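Local coordinates for conjugal transfer protein (Escherichia coli, PDB 5I97), which probably forms part of the inner-membrane channel of the pKM101 conjugative type IV secretion system, as a VirB8 family member, at residues 23-34 and 95-106. Numbering follows the deposited sequence.
Sequences TSYGDEIDKFWL and VILDKPHGVATI
Lys99 lays its aliphatic chain across the start of helix 27-42, over the hydroxyl of Ser24 and beside the carboxylate of Asp27. Its CD lies 3.3 Å from Ser24 OG. The chain bends at its last two torsions (chi3 -50°, chi4 -54°), which curls the ammonium back to Asp27. Lys99 NZ forms a 2.9 Å salt bridge with Asp27 OD1, reaching this oxygen from its syn side, 28° out of the carboxylate plane. Ser24 OG takes the backbone N-H of Gly26, an ST turn, and gives its proton to Asp30 OD2 at 2.7 Å. Asp30 OD1 accepts from the backbone N of Tyr25. Tyr132 and Tyr134 of strand 124-134 also bond this buried carboxylate, one to each oxygen, so its rotation is fixed from several sides.

Thr23 sets CG2 against the turn between the strands, 3.4 Å from Lys99 O and close to Gly102 N. Leu97 bridges the polar and apolar parts: CD1 lies against Asp27 OD1 and the CB of Asp30, and CD2 turns to Leu34. Further along the helix the contact is apolar. Leu34 CD1 rests over the adjoining methyls Leu97 CD2 and Ala104 CB, 3.7 Å from each. Leu34 CB meets Ile106 CD1 at 3.8 Å. Lys31 runs extended past Val95 at the border. The turn closes with a G1 beta bulge, in which Gly102 and Val103 face Asp98. Helix 27-42 thus packs on the antiparallel 86-98/103-114 hairpin, an arrangement typical of the NTF2-like fold of VirB8 soluble domains, in which helices lie against a curved sheet.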
ATOM      1  N   THR A  23     -27.468 -13.724  17.776  1.00 34.45           N
ATOM      2  CA  THR A  23     -27.380 -12.330  17.438  1.00 33.84           C
ATOM      3  C   THR A  23     -25.952 -11.801  17.604  1.00 33.14           C
ATOM      4  O   THR A  23     -25.442 -11.132  16.711  1.00 32.25           O
ATOM      5  CB  THR A  23     -28.340 -11.509  18.280  1.00 34.63           C
ATOM      6  OG1 THR A  23     -29.679 -11.933  18.005  1.00 35.25           O
ATOM      7  CG2 THR A  23     -28.212 -10.037  17.938  1.00 34.07           C
ATOM      8  N   SER A  24     -25.294 -12.140  18.713  1.00 33.59           N
ATOM      9  CA  SER A  24     -23.957 -11.614  18.970  1.00 33.06           C
ATOM     10  C   SER A  24     -22.977 -12.664  19.457  1.00 33.25           C
ATOM     11  O   SER A  24     -23.361 -13.725  19.922  1.00 34.00           O
ATOM     12  CB  SER A  24     -24.015 -10.471  19.987  1.00 33.50           C
ATOM     13  OG  SER A  24     -22.716 -10.118  20.421  1.00 33.20           O
ATOM     14  N   TYR A  25     -21.701 -12.334  19.347  1.00 32.62           N
ATOM     15  CA  TYR A  25     -20.614 -13.169  19.828  1.00 32.79           C
ATOM     16  C   TYR A  25     -19.695 -12.376  20.740  1.00 32.89           C
ATOM     17  O   TYR A  25     -18.584 -12.805  21.027  1.00 32.88           O
ATOM     18  CB  TYR A  25     -19.796 -13.727  18.668  1.00 31.96           C
ATOM     19  CG  TYR A  25     -20.135 -15.133  18.265  1.00 32.29           C
ATOM     20  CD1 TYR A  25     -19.642 -16.221  18.980  1.00 32.99           C
ATOM     21  CD2 TYR A  25     -20.945 -15.385  17.166  1.00 32.00           C
ATOM     22  CE1 TYR A  25     -19.952 -17.515  18.612  1.00 33.39           C
ATOM     23  CE2 TYR A  25     -21.256 -16.675  16.788  1.00 32.39           C
ATOM     24  CZ  TYR A  25     -20.753 -17.738  17.514  1.00 33.09           C
ATOM     25  OH  TYR A  25     -21.069 -19.028  17.143  1.00 33.57           O
ATOM     26  N   GLY A  26     -20.131 -11.202  21.163  1.00 33.03           N
ATOM     27  CA  GLY A  26     -19.255 -10.374  21.960  1.00 33.14           C
ATOM     28  C   GLY A  26     -18.625  -9.263  21.138  1.00 32.14           C
ATOM     29  O   GLY A  26     -18.566  -9.333  19.900  1.00 31.28           O
ATOM     30  N   ASP A  27     -18.160  -8.235  21.835  1.00 32.34           N
ATOM     31  CA  ASP A  27     -17.640  -7.042  21.194  1.00 31.57           C
ATOM     32  C   ASP A  27     -16.539  -7.314  20.177  1.00 30.59           C
ATOM     33  O   ASP A  27     -16.622  -6.863  19.041  1.00 29.80           O
ATOM     34  CB  ASP A  27     -17.096  -6.076  22.240  1.00 32.09           C
ATOM     35  CG  ASP A  27     -18.167  -5.222  22.851  1.00 32.81           C
ATOM     36  OD1 ASP A  27     -19.348  -5.421  22.515  1.00 32.94           O
ATOM     37  OD2 ASP A  27     -17.830  -4.350  23.678  1.00 37.04           O
ATOM     38  N   GLU A  28     -15.514  -8.047  20.587  1.00 30.72           N
ATOM     39  CA  GLU A  28     -14.321  -8.168  19.775  1.00 29.92           C
ATOM     40  C   GLU A  28     -14.537  -8.975  18.507  1.00 29.28           C
ATOM     41  O   GLU A  28     -14.022  -8.617  17.438  1.00 28.45           O
ATOM     42  CB  GLU A  28     -13.201  -8.799  20.597  1.00 30.38           C
ATOM     43  CG  GLU A  28     -12.832  -8.011  21.845  1.00 37.06           C
ATOM     44  CD  GLU A  28     -13.747  -8.303  23.026  1.00 48.71           C
ATOM     45  OE1 GLU A  28     -14.430  -9.352  23.031  1.00 49.69           O
ATOM     46  OE2 GLU A  28     -13.782  -7.474  23.957  1.00 56.96           O
ATOM     47  N   ILE A  29     -15.322 -10.039  18.624  1.00 29.75           N
ATOM     48  CA  ILE A  29     -15.628 -10.897  17.496  1.00 29.33           C
ATOM     49  C   ILE A  29     -16.612 -10.237  16.538  1.00 28.86           C
ATOM     50  O   ILE A  29     -16.419 -10.291  15.324  1.00 28.16           O
ATOM     51  CB  ILE A  29     -16.187 -12.244  17.963  1.00 30.10           C
ATOM     52  CG1 ILE A  29     -15.173 -12.955  18.860  1.00 30.64           C
ATOM     53  CG2 ILE A  29     -16.557 -13.101  16.767  1.00 29.75           C
ATOM     54  CD1 ILE A  29     -15.667 -14.274  19.432  1.00 31.54           C
ATOM     55  N   ASP A  30     -17.661  -9.625  17.081  1.00 29.31           N
ATOM     56  CA  ASP A  30     -18.634  -8.892  16.280  1.00 29.01           C
ATOM     57  C   ASP A  30     -17.933  -7.813  15.455  1.00 28.17           C
ATOM     58  O   ASP A  30     -18.166  -7.686  14.262  1.00 27.62           O
ATOM     59  CB  ASP A  30     -19.695  -8.237  17.154  1.00 29.73           C
ATOM     60  CG  ASP A  30     -20.711  -9.214  17.677  1.00 30.54           C
ATOM     61  OD1 ASP A  30     -20.511 -10.428  17.505  1.00 30.61           O
ATOM     62  OD2 ASP A  30     -21.712  -8.759  18.266  1.00 31.19           O
ATOM     63  N   LYS A  31     -17.074  -7.044  16.119  1.00 28.18           N
ATOM     64  CA  LYS A  31     -16.361  -5.962  15.475  1.00 27.52           C
ATOM     65  C   LYS A  31     -15.481  -6.504  14.353  1.00 26.77           C
ATOM     66  O   LYS A  31     -15.332  -5.869  13.318  1.00 26.16           O
ATOM     67  CB  LYS A  31     -15.532  -5.186  16.503  1.00 27.80           C
ATOM     68  CG  LYS A  31     -14.654  -4.099  15.913  1.00 30.73           C
ATOM     69  CD  LYS A  31     -13.721  -3.493  16.951  1.00 37.34           C
ATOM     70  CE  LYS A  31     -12.767  -2.488  16.314  1.00 39.12           C
ATOM     71  NZ  LYS A  31     -11.819  -1.919  17.315  1.00 43.60           N
ATOM     72  N   PHE A  32     -14.932  -7.697  14.536  1.00 26.90           N
ATOM     73  CA  PHE A  32     -14.091  -8.281  13.502  1.00 26.31           C
ATOM     74  C   PHE A  32     -14.855  -8.526  12.207  1.00 25.94           C
ATOM     75  O   PHE A  32     -14.429  -8.081  11.149  1.00 26.42           O
ATOM     76  CB  PHE A  32     -13.472  -9.596  13.959  1.00 26.67           C
ATOM     77  CG  PHE A  32     -12.792 -10.346  12.846  1.00 26.22           C
ATOM     78  CD1 PHE A  32     -11.607  -9.880  12.299  1.00 25.67           C
ATOM     79  CD2 PHE A  32     -13.369 -11.487  12.304  1.00 26.39           C
ATOM     80  CE1 PHE A  32     -10.992 -10.555  11.265  1.00 25.33           C
ATOM     81  CE2 PHE A  32     -12.764 -12.164  11.262  1.00 26.07           C
ATOM     82  CZ  PHE A  32     -11.573 -11.701  10.743  1.00 25.54           C
ATOM     83  N   TRP A  33     -15.968  -9.246  12.292  1.00 26.39           N
ATOM     84  CA  TRP A  33     -16.747  -9.578  11.108  1.00 26.18           C
ATOM     85  C   TRP A  33     -17.371  -8.339  10.490  1.00 25.87           C
ATOM     86  O   TRP A  33     -17.419  -8.216   9.274  1.00 25.44           O
ATOM     87  CB  TRP A  33     -17.841 -10.603  11.436  1.00 26.84           C
ATOM     88  CG  TRP A  33     -17.283 -11.886  11.939  1.00 27.23           C
ATOM     89  CD1 TRP A  33     -17.345 -12.356  13.212  1.00 27.93           C
ATOM     90  CD2 TRP A  33     -16.564 -12.871  11.180  1.00 27.04           C
ATOM     91  NE1 TRP A  33     -16.708 -13.565  13.298  1.00 28.18           N
ATOM     92  CE2 TRP A  33     -16.220 -13.905  12.063  1.00 27.66           C
ATOM     93  CE3 TRP A  33     -16.180 -12.974   9.841  1.00 26.50           C
ATOM     94  CZ2 TRP A  33     -15.515 -15.035  11.651  1.00 27.94           C
ATOM     95  CZ3 TRP A  33     -15.478 -14.092   9.436  1.00 26.60           C
ATOM     96  CH2 TRP A  33     -15.154 -15.107  10.335  1.00 27.22           C
ATOM     97  N   LEU A  34     -17.820  -7.409  11.320  1.00 26.17           N
ATOM     98  CA  LEU A  34     -18.447  -6.216  10.784  1.00 26.00           C
ATOM     99  C   LEU A  34     -17.445  -5.359  10.009  1.00 25.32           C
ATOM    100  O   LEU A  34     -17.764  -4.855   8.940  1.00 25.02           O
ATOM    101  CB  LEU A  34     -19.087  -5.404  11.894  1.00 26.58           C
ATOM    102  CG  LEU A  34     -20.370  -6.012  12.446  1.00 27.31           C
ATOM    103  CD1 LEU A  34     -20.600  -5.536  13.870  1.00 28.00           C
ATOM    104  CD2 LEU A  34     -21.557  -5.712  11.561  1.00 27.35           C
ATOM    105  N   VAL A  95     -16.145   1.965  15.533  1.00 27.68           N
ATOM    106  CA  VAL A  95     -17.238   0.996  15.513  1.00 27.87           C
ATOM    107  C   VAL A  95     -18.052   1.077  16.789  1.00 28.87           C
ATOM    108  O   VAL A  95     -17.517   0.918  17.877  1.00 29.35           O
ATOM    109  CB  VAL A  95     -16.718  -0.445  15.356  1.00 27.49           C
ATOM    110  CG1 VAL A  95     -17.876  -1.437  15.362  1.00 27.79           C
ATOM    111  CG2 VAL A  95     -15.896  -0.580  14.083  1.00 26.58           C
ATOM    112  N   ILE A  96     -19.347   1.328  16.658  1.00 29.28           N
ATOM    113  CA  ILE A  96     -20.219   1.360  17.814  1.00 30.31           C
ATOM    114  C   ILE A  96     -21.205   0.202  17.745  1.00 30.49           C
ATOM    115  O   ILE A  96     -21.984   0.109  16.803  1.00 30.23           O
ATOM    116  CB  ILE A  96     -20.980   2.689  17.909  1.00 30.89           C
ATOM    117  CG1 ILE A  96     -19.989   3.853  17.972  1.00 30.79           C
ATOM    118  CG2 ILE A  96     -21.883   2.713  19.140  1.00 32.07           C
ATOM    119  CD1 ILE A  96     -20.646   5.204  18.001  1.00 31.40           C
ATOM    120  N   LEU A  97     -21.192  -0.646  18.773  1.00 31.05           N
ATOM    121  CA  LEU A  97     -22.012  -1.847  18.801  1.00 31.31           C
ATOM    122  C   LEU A  97     -23.251  -1.680  19.649  1.00 32.40           C
ATOM    123  O   LEU A  97     -23.212  -1.087  20.727  1.00 33.18           O
ATOM    124  CB  LEU A  97     -21.218  -3.045  19.337  1.00 31.30           C
ATOM    125  CG  LEU A  97     -20.031  -3.535  18.514  1.00 30.32           C
ATOM    126  CD1 LEU A  97     -19.461  -4.789  19.110  1.00 30.53           C
ATOM    127  CD2 LEU A  97     -20.428  -3.750  17.068  1.00 29.58           C
ATOM    128  N   ASP A  98     -24.347  -2.229  19.150  1.00 32.52           N
ATOM    129  CA  ASP A  98     -25.539  -2.436  19.942  1.00 33.59           C
ATOM    130  C   ASP A  98     -25.839  -3.928  19.858  1.00 33.63           C
ATOM    131  O   ASP A  98     -26.680  -4.363  19.082  1.00 33.52           O
ATOM    132  CB  ASP A  98     -26.708  -1.590  19.441  1.00 33.90           C
ATOM    133  CG  ASP A  98     -27.946  -1.734  20.309  1.00 35.12           C
ATOM    134  OD1 ASP A  98     -27.868  -2.401  21.364  1.00 35.77           O
ATOM    135  OD2 ASP A  98     -29.002  -1.180  19.949  1.00 35.51           O
ATOM    136  N   LYS A  99     -25.134  -4.706  20.670  1.00 33.85           N
ATOM    137  CA  LYS A  99     -25.153  -6.157  20.554  1.00 33.83           C
ATOM    138  C   LYS A  99     -26.520  -6.833  20.762  1.00 34.66           C
ATOM    139  O   LYS A  99     -26.839  -7.764  20.037  1.00 34.40           O
ATOM    140  CB  LYS A  99     -24.148  -6.746  21.541  1.00 34.12           C
ATOM    141  CG  LYS A  99     -22.705  -6.615  21.105  1.00 33.20           C
ATOM    142  CD  LYS A  99     -21.753  -7.381  22.020  1.00 33.57           C
ATOM    143  CE  LYS A  99     -21.986  -7.073  23.507  1.00 34.76           C
ATOM    144  NZ  LYS A  99     -21.936  -5.616  23.854  1.00 34.92           N
ATOM    145  N   PRO A 100     -27.344  -6.360  21.714  1.00 35.72           N
ATOM    146  CA  PRO A 100     -28.652  -7.021  21.843  1.00 36.53           C
ATOM    147  C   PRO A 100     -29.558  -6.905  20.621  1.00 36.14           C
ATOM    148  O   PRO A 100     -30.443  -7.731  20.430  1.00 36.57           O
ATOM    149  CB  PRO A 100     -29.288  -6.304  23.031  1.00 37.72           C
ATOM    150  CG  PRO A 100     -28.150  -5.846  23.838  1.00 37.73           C
ATOM    151  CD  PRO A 100     -27.092  -5.451  22.844  1.00 36.40           C
ATOM    152  N   HIS A 101     -29.339  -5.904  19.789  1.00 35.41           N
ATOM    153  CA  HIS A 101     -30.250  -5.687  18.678  1.00 35.20           C
ATOM    154  C   HIS A 101     -29.602  -5.998  17.344  1.00 34.04           C
ATOM    155  O   HIS A 101     -30.238  -5.882  16.311  1.00 33.81           O
ATOM    156  CB  HIS A 101     -30.767  -4.248  18.701  1.00 35.51           C
ATOM    157  CG  HIS A 101     -31.324  -3.849  20.025  1.00 36.72           C
ATOM    158  ND1 HIS A 101     -30.689  -2.958  20.864  1.00 37.75           N
ATOM    159  CD2 HIS A 101     -32.433  -4.261  20.685  1.00 37.84           C
ATOM    160  CE1 HIS A 101     -31.396  -2.822  21.974  1.00 38.34           C
ATOM    161  NE2 HIS A 101     -32.455  -3.605  21.890  1.00 38.74           N
ATOM    162  N   GLY A 102     -28.343  -6.408  17.375  1.00 33.39           N
ATOM    163  CA  GLY A 102     -27.627  -6.710  16.157  1.00 32.35           C
ATOM    164  C   GLY A 102     -27.519  -5.502  15.247  1.00 31.74           C
ATOM    165  O   GLY A 102     -27.693  -5.615  14.043  1.00 31.23           O
ATOM    166  N   VAL A 103     -27.278  -4.337  15.835  1.00 31.90           N
ATOM    167  CA  VAL A 103     -27.124  -3.106  15.078  1.00 31.44           C
ATOM    168  C   VAL A 103     -25.750  -2.524  15.376  1.00 30.92           C
ATOM    169  O   VAL A 103     -25.299  -2.549  16.517  1.00 31.33           O
ATOM    170  CB  VAL A 103     -28.233  -2.095  15.411  1.00 32.25           C
ATOM    171  CG1 VAL A 103     -27.948  -0.759  14.791  1.00 31.89           C
ATOM    172  CG2 VAL A 103     -29.571  -2.620  14.931  1.00 32.72           C
ATOM    173  N   ALA A 104     -25.065  -2.057  14.335  1.00 30.08           N
ATOM    174  CA  ALA A 104     -23.738  -1.482  14.478  1.00 29.57           C
ATOM    175  C   ALA A 104     -23.583  -0.245  13.603  1.00 29.18           C
ATOM    176  O   ALA A 104     -24.167  -0.147  12.529  1.00 28.96           O
ATOM    177  CB  ALA A 104     -22.685  -2.500  14.143  1.00 28.89           C
ATOM    178  N   THR A 105     -22.803   0.706  14.089  1.00 29.18           N
ATOM    179  CA  THR A 105     -22.497   1.904  13.343  1.00 28.86           C
ATOM    180  C   THR A 105     -21.014   1.967  13.079  1.00 28.12           C
ATOM    181  O   THR A 105     -20.217   1.954  14.006  1.00 28.25           O
ATOM    182  CB  THR A 105     -22.918   3.148  14.092  1.00 29.65           C
ATOM    183  OG1 THR A 105     -24.336   3.140  14.243  1.00 30.38           O
ATOM    184  CG2 THR A 105     -22.498   4.385  13.333  1.00 29.36           C
ATOM    185  N   ILE A 106     -20.638   2.008  11.811  1.00 27.41           N
ATOM    186  CA  ILE A 106     -19.230   2.005  11.466  1.00 26.72           C
ATOM    187  C   ILE A 106     -18.845   3.243  10.654  1.00 26.46           C
ATOM    188  O   ILE A 106     -19.381   3.487   9.574  1.00 26.29           O
ATOM    189  CB  ILE A 106     -18.865   0.725  10.696  1.00 26.11           C
ATOM    190  CG1 ILE A 106     -19.064  -0.483  11.615  1.00 26.44           C
ATOM    191  CG2 ILE A 106     -17.443   0.791  10.170  1.00 25.44           C
ATOM    192  CD1 ILE A 106     -18.557  -1.784  11.055  1.00 25.97           C
TER